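Local coordinates for transcription factor TAU subunit SFC1 (Schizosaccharomyces pombe, PDB 4BJI), which binds boxA promoter sites of tRNA and similar genes as part of the tauA domain of TFIIIC, the chain here being the DNA-binding domain of that subunit, at residues P148-L153 against D180-K185; Y107-F112 against V139-D144; M17-V22 against D97-S102. All blocks are in the same frame, centred on the assembly; numbering follows the deposited sequence.

Contact 1: residues P148-L153 against D180-K185; sequences PTIAPL and DLMREK
I150 points its delta methyl at the long helix 172-189 and makes the close-packed part of this contact. Its CG1 lies anti to the carbonyl carbon (chi1 -60°) and CD1 extends straight on from there (chi2 178°), which brings the methyl to 3.8 Å from CG of M182, a selenomethionine in the crystal. The same CD1 lies 4.1 Å from L181 CB, the two side chains running antiparallel past one another. The L153 side chain crosses that of L181 at about a right angle, but L181 has two conformers, and the short approach of their CD1 methyls is doubtful. The turn leading into the short helix 151-155, with L153 of that helix, thus packs on helix 172-189; L153 N bonds back to I150 O, F128 and V178 also touch I150, and V200 and I203 of helix 197-205 touch L181. The more open side belongs to exposed T149. Here K185, extended beyond CG, carries NZ to 3.1 Å from T149 OG1 and donates a hydrogen bond to it. D147 holds both groups, by a salt bridge to K185 and a hydrogen bond to T149. An alanine in place of K185 would probably leave D147 without its charged mate and T149 OG1 without this donor. Short of the amine, K185 CD passes 4.3 Å from I150 CD1, so the aliphatic part of the lysine borders the apolar cluster.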
ATOM      1  N   PRO A 148     -15.871   3.480   7.106  1.00  8.83           N
ATOM      2  CA  PRO A 148     -16.082   3.362   8.547  1.00 10.06           C
ATOM      3  C   PRO A 148     -16.576   1.994   8.996  1.00 11.27           C
ATOM      4  O   PRO A 148     -16.614   1.738  10.226  1.00 13.66           O
ATOM      5  CB  PRO A 148     -17.094   4.505   8.840  1.00 13.38           C
ATOM      6  CG  PRO A 148     -17.819   4.687   7.590  1.00 13.00           C
ATOM      7  CD  PRO A 148     -16.795   4.453   6.491  1.00 10.25           C
ATOM      8  N   THR A 149     -16.959   1.142   8.061  1.00  9.67           N
ATOM      9  CA  THR A 149     -17.334  -0.221   8.393  1.00 12.09           C
ATOM     10  C   THR A 149     -16.130  -1.159   8.343  1.00 15.90           C
ATOM     11  O   THR A 149     -16.145  -2.219   8.955  1.00 20.52           O
ATOM     12  CB  THR A 149     -18.437  -0.749   7.461  1.00 14.34           C
ATOM     13  OG1 THR A 149     -17.931  -0.937   6.123  1.00 25.57           O
ATOM     14  CG2 THR A 149     -19.577   0.189   7.454  1.00 16.38           C
ATOM     15  N   ILE A 150     -15.074  -0.797   7.626  1.00  9.92           N
ATOM     16  CA  ILE A 150     -13.895  -1.661   7.492  1.00  8.78           C
ATOM     17  C   ILE A 150     -12.747  -1.203   8.392  1.00  9.02           C
ATOM     18  O   ILE A 150     -12.048  -2.012   9.019  1.00  9.37           O
ATOM     19  CB  ILE A 150     -13.434  -1.721   6.030  1.00 10.03           C
ATOM     20  CG1 ILE A 150     -14.592  -2.298   5.198  1.00 10.65           C
ATOM     21  CG2 ILE A 150     -12.173  -2.552   5.924  1.00 11.26           C
ATOM     22  CD1 ILE A 150     -14.346  -2.412   3.665  1.00 13.89           C
ATOM     23  N   ALA A 151     -12.499   0.093   8.460  1.00  8.21           N
ATOM     24  CA  ALA A 151     -11.359   0.565   9.196  1.00  7.89           C
ATOM     25  C   ALA A 151     -11.295   0.066  10.661  1.00  8.63           C
ATOM     26  O   ALA A 151     -10.213  -0.298  11.117  1.00  8.79           O
ATOM     27  CB  ALA A 151     -11.298   2.083   9.112  1.00  9.17           C
ATOM     28  N   PRO A 152     -12.428   0.032  11.391  1.00  7.97           N
ATOM     29  CA  PRO A 152     -12.330  -0.449  12.785  1.00  7.77           C
ATOM     30  C   PRO A 152     -11.858  -1.884  12.895  1.00  7.25           C
ATOM     31  O   PRO A 152     -11.255  -2.271  13.914  1.00  8.29           O
ATOM     32  CB  PRO A 152     -13.767  -0.323  13.310  1.00  9.38           C
ATOM     33  CG  PRO A 152     -14.389   0.732  12.450  1.00 10.57           C
ATOM     34  CD  PRO A 152     -13.784   0.502  11.064  1.00  8.38           C
ATOM     35  N   LEU A 153     -12.107  -2.693  11.867  1.00  6.73           N
ATOM     36  CA  LEU A 153     -11.663  -4.086  11.896  1.00  6.61           C
ATOM     37  C   LEU A 153     -10.139  -4.192  12.010  1.00  6.98           C
ATOM     38  O   LEU A 153      -9.605  -5.114  12.629  1.00  7.46           O
ATOM     39  CB  LEU A 153     -12.119  -4.851  10.662  1.00  7.92           C
ATOM     40  CG  LEU A 153     -13.623  -5.059  10.520  1.00 12.85           C
ATOM     41  CD1 LEU A 153     -13.959  -5.617   9.137  1.00 12.14           C
ATOM     42  CD2 LEU A 153     -14.103  -5.943  11.561  1.00 18.04           C
ATOM     43  N   ASP A 180     -12.036  -9.854   2.135  1.00  7.84           N
ATOM     44  CA  ASP A 180     -13.312 -10.245   1.523  1.00 10.03           C
ATOM     45  C   ASP A 180     -14.284  -9.083   1.490  1.00 12.29           C
ATOM     46  O   ASP A 180     -15.005  -8.917   0.485  1.00 11.60           O
ATOM     47  CB  ASP A 180     -13.905 -11.436   2.243  1.00 10.30           C
ATOM     48  CG  ASP A 180     -13.147 -12.754   1.943  1.00 13.13           C
ATOM     49  OD1 ASP A 180     -12.203 -12.785   1.111  1.00 14.70           O
ATOM     50  OD2 ASP A 180     -13.514 -13.756   2.542  1.00 17.12           O
ATOM     51  N   LEU A 181     -14.349  -8.304   2.552  1.00  9.04           N
ATOM     52  CA  LEU A 181     -15.245  -7.140   2.573  0.63  9.74           C
ATOM     53  C   LEU A 181     -14.866  -6.149   1.499  1.00 10.25           C
ATOM     54  O   LEU A 181     -15.722  -5.649   0.763  1.00 10.13           O
ATOM     55  CB  LEU A 181     -15.159  -6.446   3.907  0.63  9.51           C
ATOM     56  CG  LEU A 181     -15.828  -7.228   5.007  0.63  7.87           C
ATOM     57  CD1 LEU A 181     -15.431  -6.611   6.322  0.63  9.07           C
ATOM     58  CD2 LEU A 181     -17.332  -7.198   4.769  0.63 10.46           C
HETATM   59  N   MSE A 182     -13.580  -5.817   1.416  1.00  8.63           N
HETATM   60  CA  MSE A 182     -13.088  -4.881   0.403  1.00  8.51           C
HETATM   61  C   MSE A 182     -13.366  -5.409  -1.009  1.00 10.54           C
HETATM   62  O   MSE A 182     -13.805  -4.655  -1.898  1.00 11.59           O
HETATM   63  CB  MSE A 182     -11.592  -4.623   0.610  1.00  8.80           C
HETATM   64  CG  MSE A 182     -11.322  -3.886   1.936  1.00 10.16           C
HETATM   65 SE   MSE A 182      -9.459  -3.684   2.334  1.00  8.73          SE
HETATM   66  CE  MSE A 182      -9.048  -2.411   0.970  1.00 11.30           C
ATOM     67  N   ARG A 183     -13.088  -6.690  -1.243  1.00 12.76           N
ATOM     68  CA  ARG A 183     -13.268  -7.267  -2.575  1.00 13.56           C
ATOM     69  C   ARG A 183     -14.732  -7.170  -2.987  1.00 17.52           C
ATOM     70  O   ARG A 183     -15.060  -6.764  -4.098  1.00 14.89           O
ATOM     71  CB  ARG A 183     -12.819  -8.718  -2.591  1.00 15.93           C
ATOM     72  CG  ARG A 183     -12.885  -9.329  -3.984  1.00 18.39           C
ATOM     73  CD  ARG A 183     -12.566 -10.800  -3.890  1.00 22.87           C
ATOM     74  NE  ARG A 183     -13.598 -11.443  -3.087  1.00 35.28           N
ATOM     75  CZ  ARG A 183     -13.399 -12.456  -2.249  1.00 56.76           C
ATOM     76  NH1 ARG A 183     -12.189 -12.979  -2.085  1.00 60.30           N
ATOM     77  NH2 ARG A 183     -14.425 -12.948  -1.569  1.00 60.00           N
ATOM     78  N   GLU A 184     -15.622  -7.530  -2.079  1.00 13.21           N
ATOM     79  CA  GLU A 184     -17.058  -7.475  -2.379  1.00 16.88           C
ATOM     80  C   GLU A 184     -17.481  -6.056  -2.719  1.00 15.37           C
ATOM     81  O   GLU A 184     -18.200  -5.828  -3.700  1.00 16.52           O
ATOM     82  CB  GLU A 184     -17.875  -7.957  -1.192  1.00 15.64           C
ATOM     83  CG  GLU A 184     -19.367  -8.071  -1.526  1.00 15.92           C
ATOM     84  CD  GLU A 184     -19.645  -9.207  -2.508  1.00 18.51           C
ATOM     85  OE1 GLU A 184     -18.970 -10.272  -2.424  1.00 19.90           O
ATOM     86  OE2 GLU A 184     -20.467  -9.003  -3.416  1.00 21.47           O
ATOM     87  N   LYS A 185     -17.030  -5.077  -1.939  1.00 12.36           N
ATOM     88  CA  LYS A 185     -17.404  -3.688  -2.233  1.00 12.54           C
ATOM     89  C   LYS A 185     -16.829  -3.280  -3.592  1.00 13.44           C
ATOM     90  O   LYS A 185     -17.536  -2.661  -4.420  1.00 13.33           O
ATOM     91  CB  LYS A 185     -16.977  -2.759  -1.108  1.00  9.73           C
ATOM     92  CG  LYS A 185     -17.742  -2.948   0.182  1.00 11.59           C
ATOM     93  CD  LYS A 185     -17.686  -1.725   1.066  1.00 13.81           C
ATOM     94  CE  LYS A 185     -18.481  -1.931   2.353  1.00 13.87           C
ATOM     95  NZ  LYS A 185     -18.637  -0.694   3.071  1.00 13.88           N
TER

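Contact 2: residues Y107-F112 against V139-D144; sequences YQALFF and VYQVCD
L110 and Y140 form the hydrogen-bonded pair of a two-stranded antiparallel sheet: L110 N donates to Y140 O (2.8 Å), and Y140 N returns the bond to L110 O (2.9 Å). A109 with Q141 and F111 with V139 are the non-hydrogen-bonded pairs. Past the strand end, V142 N reaches Q108 O at 2.9 Å. With CG of Q141 anti to the carbonyl carbon (chi1 -72°) and the chain extended beyond, NE2 gives Y107 O a straight bond (2.9 Å, 170°) almost in its own amide plane; NE2 also donates to V53 O, and OE1 accepts from R51 and T55 N.

Apolar contacts divide between two faces. On the A109, F111 and V139 side, V139 CG2 meets the F111 ring at its edge, 3.6 Å from CD1, and V139 CG1 packs on A109 CB at 3.7 Å. On the L110 and Y140 side, F112 CE1 comes to 4.2 Å from Y140 CD1, the side chains crossing at about a right angle, and L110 CD1 touches V142 CG2. C143 SG makes a sulfur-aromatic contact at the Y107 ring edge, 4.0 Å from CD1. The Q141 amide thus adds a crosslink fastening this short sheet to strand 53-55.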
ATOM      1  N   TYR A 107       0.718   0.361   7.170  1.00  5.68           N
ATOM      2  CA  TYR A 107       1.208   0.605   5.825  1.00  6.28           C
ATOM      3  C   TYR A 107       1.085  -0.623   4.932  1.00  6.88           C
ATOM      4  O   TYR A 107       1.449  -0.570   3.755  1.00  6.64           O
ATOM      5  CB  TYR A 107       2.671   1.073   5.842  1.00  7.66           C
ATOM      6  CG  TYR A 107       2.895   2.248   6.750  1.00  8.78           C
ATOM      7  CD1 TYR A 107       2.057   3.340   6.690  1.00 11.23           C
ATOM      8  CD2 TYR A 107       3.885   2.212   7.711  1.00  9.09           C
ATOM      9  CE1 TYR A 107       2.236   4.421   7.558  1.00 13.59           C
ATOM     10  CE2 TYR A 107       4.075   3.269   8.568  1.00 10.83           C
ATOM     11  CZ  TYR A 107       3.244   4.340   8.485  1.00 13.71           C
ATOM     12  OH  TYR A 107       3.483   5.390   9.381  1.00 24.06           O
ATOM     13  N   GLN A 108       0.562  -1.727   5.467  1.00  5.55           N
ATOM     14  CA  GLN A 108       0.378  -2.928   4.649  1.00  5.61           C
ATOM     15  C   GLN A 108      -0.518  -2.646   3.456  1.00  5.37           C
ATOM     16  O   GLN A 108      -1.431  -1.815   3.534  1.00  6.29           O
ATOM     17  CB  GLN A 108      -0.200  -4.083   5.465  1.00  5.96           C
ATOM     18  CG  GLN A 108       0.798  -4.609   6.461  1.00  6.29           C
ATOM     19  CD  GLN A 108       0.392  -5.839   7.235  1.00  5.48           C
ATOM     20  OE1 GLN A 108       0.797  -5.968   8.407  1.00  6.34           O
ATOM     21  NE2 GLN A 108      -0.366  -6.741   6.634  1.00  5.68           N
ATOM     22  N   ALA A 109      -0.225  -3.328   2.347  1.00  6.12           N
ATOM     23  CA  ALA A 109      -0.931  -3.213   1.083  1.00  6.51           C
ATOM     24  C   ALA A 109      -1.764  -4.426   0.786  1.00  6.71           C
ATOM     25  O   ALA A 109      -1.319  -5.560   0.990  1.00  8.49           O
ATOM     26  CB  ALA A 109       0.094  -3.034  -0.040  1.00  8.70           C
ATOM     27  N   LEU A 110      -3.008  -4.179   0.367  1.00  9.15           N
ATOM     28  CA  LEU A 110      -3.891  -5.253  -0.087  1.00  9.90           C
ATOM     29  C   LEU A 110      -4.139  -5.071  -1.571  1.00 10.06           C
ATOM     30  O   LEU A 110      -4.578  -3.993  -1.999  1.00 10.32           O
ATOM     31  CB  LEU A 110      -5.198  -5.261   0.693  1.00 12.19           C
ATOM     32  CG  LEU A 110      -5.087  -5.614   2.175  1.00 14.67           C
ATOM     33  CD1 LEU A 110      -5.091  -4.382   2.978  1.00 17.37           C
ATOM     34  CD2 LEU A 110      -6.246  -6.481   2.541  1.00 16.78           C
ATOM     35  N   PHE A 111      -3.810  -6.101  -2.354  1.00 11.71           N
ATOM     36  CA  PHE A 111      -3.943  -6.088  -3.805  1.00 14.28           C
ATOM     37  C   PHE A 111      -5.190  -6.876  -4.174  1.00 16.04           C
ATOM     38  O   PHE A 111      -5.483  -7.938  -3.574  1.00 15.97           O
ATOM     39  CB  PHE A 111      -2.726  -6.747  -4.493  1.00 16.93           C
ATOM     40  CG  PHE A 111      -2.943  -7.067  -5.953  1.00 25.01           C
ATOM     41  CD1 PHE A 111      -2.932  -6.070  -6.911  1.00 33.83           C
ATOM     42  CD2 PHE A 111      -3.138  -8.373  -6.356  1.00 30.42           C
ATOM     43  CE1 PHE A 111      -3.118  -6.376  -8.256  1.00 39.19           C
ATOM     44  CE2 PHE A 111      -3.328  -8.686  -7.691  1.00 39.33           C
ATOM     45  CZ  PHE A 111      -3.323  -7.686  -8.637  1.00 38.37           C
ATOM     46  N   PHE A 112      -5.916  -6.378  -5.165  1.00 14.81           N
ATOM     47  CA  PHE A 112      -7.125  -7.029  -5.622  1.00 14.14           C
ATOM     48  C   PHE A 112      -7.031  -7.309  -7.100  1.00 19.10           C
ATOM     49  O   PHE A 112      -6.707  -6.422  -7.885  1.00 21.94           O
ATOM     50  CB  PHE A 112      -8.340  -6.169  -5.300  1.00 14.06           C
ATOM     51  CG  PHE A 112      -8.507  -5.949  -3.839  1.00 11.61           C
ATOM     52  CD1 PHE A 112      -7.869  -4.903  -3.203  1.00 11.46           C
ATOM     53  CD2 PHE A 112      -9.221  -6.852  -3.084  1.00 11.94           C
ATOM     54  CE1 PHE A 112      -7.963  -4.759  -1.837  1.00  9.68           C
ATOM     55  CE2 PHE A 112      -9.315  -6.704  -1.712  1.00 11.52           C
ATOM     56  CZ  PHE A 112      -8.703  -5.657  -1.113  1.00  9.38           C
ATOM     57  N   VAL A 139      -4.426  -1.524  -5.514  1.00 11.92           N
ATOM     58  CA  VAL A 139      -3.600  -1.794  -4.333  1.00 11.19           C
ATOM     59  C   VAL A 139      -3.867  -0.689  -3.314  1.00 10.77           C
ATOM     60  O   VAL A 139      -3.661   0.477  -3.608  1.00 13.42           O
ATOM     61  CB  VAL A 139      -2.086  -1.843  -4.624  1.00 12.71           C
ATOM     62  CG1 VAL A 139      -1.316  -2.192  -3.369  1.00 11.15           C
ATOM     63  CG2 VAL A 139      -1.782  -2.839  -5.726  1.00 21.40           C
ATOM     64  N   TYR A 140      -4.389  -1.065  -2.146  1.00  7.47           N
ATOM     65  CA  TYR A 140      -4.762  -0.110  -1.099  1.00  7.43           C
ATOM     66  C   TYR A 140      -3.931  -0.359   0.133  1.00  7.50           C
ATOM     67  O   TYR A 140      -3.827  -1.496   0.600  1.00  8.90           O
ATOM     68  CB  TYR A 140      -6.240  -0.240  -0.745  1.00  7.90           C
ATOM     69  CG  TYR A 140      -7.147   0.176  -1.873  1.00  8.11           C
ATOM     70  CD1 TYR A 140      -7.564  -0.740  -2.818  1.00  9.40           C
ATOM     71  CD2 TYR A 140      -7.562   1.476  -1.991  1.00  8.70           C
ATOM     72  CE1 TYR A 140      -8.388  -0.361  -3.858  1.00 11.34           C
ATOM     73  CE2 TYR A 140      -8.389   1.859  -3.028  1.00 10.78           C
ATOM     74  CZ  TYR A 140      -8.797   0.936  -3.938  1.00 12.47           C
ATOM     75  OH  TYR A 140      -9.637   1.355  -4.992  1.00 16.19           O
ATOM     76  N   GLN A 141      -3.412   0.710   0.704  1.00  5.68           N
ATOM     77  CA  GLN A 141      -2.731   0.617   1.983  1.00  6.34           C
ATOM     78  C   GLN A 141      -3.701   0.821   3.146  1.00  5.75           C
ATOM     79  O   GLN A 141      -4.648   1.601   3.047  1.00  6.37           O
ATOM     80  CB  GLN A 141      -1.606   1.614   2.084  1.00  7.50           C
ATOM     81  CG  GLN A 141      -0.416   1.217   1.202  1.00  9.04           C
ATOM     82  CD  GLN A 141       0.715   2.195   1.374  1.00  7.25           C
ATOM     83  OE1 GLN A 141       0.784   3.190   0.637  1.00  9.76           O
ATOM     84  NE2 GLN A 141       1.577   1.972   2.331  1.00  7.10           N
ATOM     85  N   VAL A 142      -3.456   0.128   4.253  1.00  4.68           N
ATOM     86  CA  VAL A 142      -4.374   0.178   5.388  1.00  5.37           C
ATOM     87  C   VAL A 142      -4.685   1.592   5.877  1.00  6.07           C
ATOM     88  O   VAL A 142      -5.845   1.917   6.149  1.00  6.37           O
ATOM     89  CB  VAL A 142      -3.816  -0.681   6.520  1.00  5.86           C
ATOM     90  CG1 VAL A 142      -4.544  -0.398   7.857  1.00  7.75           C
ATOM     91  CG2 VAL A 142      -3.875  -2.171   6.121  1.00  6.95           C
ATOM     92  N   CYS A 143      -3.671   2.422   5.993  1.00  5.55           N
ATOM     93  CA  CYS A 143      -3.843   3.785   6.479  1.00  7.67           C
ATOM     94  C   CYS A 143      -4.737   4.634   5.589  1.00  7.96           C
ATOM     95  O   CYS A 143      -5.195   5.705   6.032  1.00  9.92           O
ATOM     96  CB  CYS A 143      -2.481   4.446   6.674  1.00  8.09           C
ATOM     97  SG  CYS A 143      -1.435   4.500   5.179  1.00  9.13           S
ATOM     98  N   ASP A 144      -4.958   4.187   4.350  1.00  6.10           N
ATOM     99  CA  ASP A 144      -5.784   4.911   3.392  1.00  6.83           C
ATOM    100  C   ASP A 144      -7.206   4.321   3.317  1.00  6.47           C
ATOM    101  O   ASP A 144      -7.997   4.774   2.480  1.00  6.92           O
ATOM    102  CB  ASP A 144      -5.139   4.903   2.021  1.00  7.09           C
ATOM    103  CG  ASP A 144      -3.762   5.541   2.006  1.00  8.88           C
ATOM    104  OD1 ASP A 144      -3.538   6.483   2.785  1.00 10.31           O
ATOM    105  OD2 ASP A 144      -2.938   5.093   1.186  1.00  9.24           O
TER

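Contact 3: residues M17-V22 against D97-S102; sequences MGVESV and DPRKDS
V19 O is gripped end-on by the guanidinium of R99, which sends both terminal nitrogens to this one atom: NH1 at 2.8 Å, in the carbonyl plane and on a lone pair, and NH2 at 3.1 Å, tilted from that plane. NH1 also bonds M17 O at 2.8 Å, standing above the M17 carbonyl plane with a bent N-H...O angle of 132°. Both oxygens lie in the guanidinium plane, at its edge, so the backbone of 17-19 curves along this rim of the flat group.

The adjoining NE/NH2 side belongs to D97, which meets R99 side-on in a salt bridge. R99 NE donates to the syn lone pair of D97 OD1 at 2.9 Å with a nearly straight bond (171°), and NH2 donates to D97 OD2 at 2.9 Å. OD1 also accepts the backbone N of R99 from above the carboxylate plane, an Asx turn set within the type I turn from D97 to K100. The guanidinium is thus held against rotation by partners on its end and its side, and the carboxylate would be expected to offset its charge, the bonds from 17-22 coming from backbone carbonyls. A water continues the network, accepting from V22 N and donating to D97 OD2 at 2.7 Å.

Apolar atoms pack around these bonds. The chain of M17, a selenomethionine, turns at chi2 (-71°), which brings SE to 3.7 Å from R99 CD, alongside an arginine chain that heads the opposite way. V22 CG1 rests against the D97 carboxylate, 3.7 Å from CG.

Both segments are loops of the helix-turn-helix family region, one following strand 14-15 and the other following strand 90-93. Strand 79-82, which lies between those two in the sheet, adds Y80 against V22 and W82 against R99.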
HETATM    1  N   MSE A  17       9.838 -11.033   1.341  1.00  9.78           N
HETATM    2  CA  MSE A  17       9.806 -11.216   2.784  1.00  8.64           C
HETATM    3  C   MSE A  17      10.936 -12.064   3.334  1.00 10.40           C
HETATM    4  O   MSE A  17      11.192 -12.053   4.548  1.00 11.69           O
HETATM    5  CB  MSE A  17       8.477 -11.828   3.216  1.00 11.07           C
HETATM    6  CG  MSE A  17       7.323 -10.815   3.120  1.00 10.97           C
HETATM    7 SE   MSE A  17       7.398  -9.418   4.487  1.00 12.35          SE
HETATM    8  CE  MSE A  17       6.960 -10.540   5.983  1.00 18.54           C
ATOM      9  N   GLY A  18      11.590 -12.808   2.463  1.00  9.76           N
ATOM     10  CA  GLY A  18      12.712 -13.628   2.879  1.00 12.54           C
ATOM     11  C   GLY A  18      14.054 -12.928   2.955  1.00 13.82           C
ATOM     12  O   GLY A  18      15.043 -13.541   3.409  1.00 18.49           O
ATOM     13  N   VAL A  19      14.131 -11.664   2.566  1.00 13.12           N
ATOM     14  CA  VAL A  19      15.430 -10.961   2.490  1.00 14.87           C
ATOM     15  C   VAL A  19      16.025 -10.825   3.895  1.00 13.67           C
ATOM     16  O   VAL A  19      15.325 -10.500   4.848  1.00 14.44           O
ATOM     17  CB  VAL A  19      15.284  -9.579   1.818  1.00 15.04           C
ATOM     18  CG1 VAL A  19      14.553  -8.525   2.730  1.00 16.10           C
ATOM     19  CG2 VAL A  19      16.665  -9.057   1.409  1.00 19.23           C
ATOM     20  N   GLU A  20      17.327 -11.079   4.040  1.00 16.31           N
ATOM     21  CA  GLU A  20      17.914 -11.024   5.380  1.00 20.07           C
ATOM     22  C   GLU A  20      17.882  -9.604   5.972  1.00 15.92           C
ATOM     23  O   GLU A  20      17.395  -9.388   7.090  1.00 21.60           O
ATOM     24  CB  GLU A  20      19.352 -11.551   5.360  1.00 27.11           C
ATOM     25  CG  GLU A  20      19.920 -11.728   6.755  1.00 48.48           C
ATOM     26  CD  GLU A  20      21.356 -12.219   6.748  1.00 67.69           C
ATOM     27  OE1 GLU A  20      21.713 -13.012   5.849  1.00 73.76           O
ATOM     28  OE2 GLU A  20      22.129 -11.803   7.638  1.00 72.06           O
ATOM     29  N   SER A  21      18.387  -8.650   5.218  1.00 16.90           N
ATOM     30  CA  SER A  21      18.444  -7.257   5.637  0.51 19.28           C
ATOM     31  C   SER A  21      17.887  -6.400   4.510  1.00 14.33           C
ATOM     32  O   SER A  21      18.213  -6.625   3.343  1.00 17.89           O
ATOM     33  CB  SER A  21      19.892  -6.847   5.918  0.51 26.29           C
ATOM     34  OG  SER A  21      20.497  -7.713   6.861  0.51 29.86           O
ATOM     35  N   VAL A  22      17.058  -5.422   4.841  1.00 12.48           N
ATOM     36  CA  VAL A  22      16.543  -4.526   3.812  1.00 13.11           C
ATOM     37  C   VAL A  22      17.634  -3.569   3.298  1.00 12.51           C
ATOM     38  O   VAL A  22      18.591  -3.224   3.993  1.00 15.43           O
ATOM     39  CB  VAL A  22      15.306  -3.726   4.275  1.00 10.75           C
ATOM     40  CG1 VAL A  22      14.229  -4.675   4.741  1.00 12.45           C
ATOM     41  CG2 VAL A  22      15.691  -2.730   5.364  1.00 13.36           C
ATOM     42  N   ASP A  97      12.735  -1.306   8.077  1.00  8.13           N
ATOM     43  CA  ASP A  97      12.271  -2.689   7.899  1.00  7.46           C
ATOM     44  C   ASP A  97      10.901  -2.837   8.552  1.00  8.88           C
ATOM     45  O   ASP A  97      10.788  -2.950   9.772  1.00  9.11           O
ATOM     46  CB  ASP A  97      13.259  -3.679   8.521  1.00 10.60           C
ATOM     47  CG  ASP A  97      12.949  -5.114   8.160  1.00  9.66           C
ATOM     48  OD1 ASP A  97      11.822  -5.403   7.706  1.00  9.37           O
ATOM     49  OD2 ASP A  97      13.874  -5.953   8.297  1.00 10.18           O
ATOM     50  N   PRO A  98       9.834  -2.844   7.745  1.00  7.20           N
ATOM     51  CA  PRO A  98       8.477  -2.907   8.305  1.00  6.94           C
ATOM     52  C   PRO A  98       8.175  -4.246   8.932  1.00  8.81           C
ATOM     53  O   PRO A  98       7.163  -4.383   9.652  1.00  9.41           O
ATOM     54  CB  PRO A  98       7.591  -2.637   7.091  1.00  8.10           C
ATOM     55  CG  PRO A  98       8.416  -3.146   5.892  1.00  9.80           C
ATOM     56  CD  PRO A  98       9.854  -2.746   6.270  1.00  9.57           C
ATOM     57  N   ARG A  99       9.043  -5.241   8.725  1.00  9.45           N
ATOM     58  CA  ARG A  99       8.838  -6.533   9.366  1.00  9.74           C
ATOM     59  C   ARG A  99       9.292  -6.481  10.812  1.00 10.12           C
ATOM     60  O   ARG A  99       9.003  -7.402  11.616  1.00 12.31           O
ATOM     61  CB  ARG A  99       9.663  -7.630   8.659  1.00 10.37           C
ATOM     62  CG  ARG A  99       9.390  -7.747   7.198  1.00 10.87           C
ATOM     63  CD  ARG A  99      10.417  -8.638   6.513  1.00 13.83           C
ATOM     64  NE  ARG A  99      11.760  -8.083   6.632  1.00 11.20           N
ATOM     65  CZ  ARG A  99      12.843  -8.712   6.203  1.00 12.02           C
ATOM     66  NH1 ARG A  99      12.724  -9.896   5.591  1.00 12.54           N
ATOM     67  NH2 ARG A  99      14.031  -8.149   6.384  1.00 11.86           N
ATOM     68  N   LYS A 100      10.019  -5.436  11.197  1.00  9.75           N
ATOM     69  CA  LYS A 100      10.545  -5.313  12.559  1.00 10.39           C
ATOM     70  C   LYS A 100       9.788  -4.331  13.430  1.00 14.42           C
ATOM     71  O   LYS A 100      10.092  -4.165  14.618  1.00 21.82           O
ATOM     72  CB  LYS A 100      12.003  -4.885  12.569  1.00 14.92           C
ATOM     73  CG  LYS A 100      12.955  -5.843  11.932  1.00 21.53           C
ATOM     74  CD  LYS A 100      14.360  -5.353  12.247  1.00 33.15           C
ATOM     75  CE  LYS A 100      15.456  -6.118  11.526  1.00 43.23           C
ATOM     76  NZ  LYS A 100      15.393  -7.589  11.747  1.00 45.69           N
ATOM     77  N   ASP A 101       8.808  -3.640  12.856  1.00 10.59           N
ATOM     78  CA  ASP A 101       8.109  -2.579  13.536  1.00 10.85           C
ATOM     79  C   ASP A 101       6.606  -2.808  13.351  1.00  9.06           C
ATOM     80  O   ASP A 101       6.077  -2.616  12.268  1.00  9.59           O
ATOM     81  CB  ASP A 101       8.539  -1.222  12.934  1.00 13.12           C
ATOM     82  CG  ASP A 101       7.750  -0.032  13.475  1.00 17.03           C
ATOM     83  OD1 ASP A 101       7.080  -0.171  14.516  1.00 13.74           O
ATOM     84  OD2 ASP A 101       7.809   1.077  12.848  1.00 21.37           O
ATOM     85  N   SER A 102       5.915  -3.204  14.418  1.00  9.76           N
ATOM     86  CA  SER A 102       4.484  -3.474  14.283  1.00  9.05           C
ATOM     87  C   SER A 102       3.664  -2.232  13.929  1.00  9.12           C
ATOM     88  O   SER A 102       2.538  -2.360  13.460  1.00  7.95           O
ATOM     89  CB  SER A 102       3.915  -4.158  15.492  1.00 11.99           C
ATOM     90  OG  SER A 102       4.039  -3.317  16.609  1.00 13.27           O
TER
HETATM   91  O   HOH W   1      16.500  -5.355   7.742  1.00 16.00           O

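In the fold
From the N terminus, the chain passes strand 14-15 and enters 17-22, which contact 3 joins to 97-102. The 74 residues between include helix 35-50 and strands 53-55, 79-82 and 90-93. Contact 2 then closes a 26-residue excursion without regular structure, partly unmodelled, by pairing 107-112 with 139-144. Contact 1 closes another 26 residues, bringing 148-153 to helix 172-189. The three loops follow in series, with none nested or crossing. Contacts 1 and 2 touch: M182 CB meets F112 CZ at 3.5 Å, joining the end of the two-stranded sheet to helix 172-189. Contact 3 stands apart, its centre about 17 Å from that of contact 2.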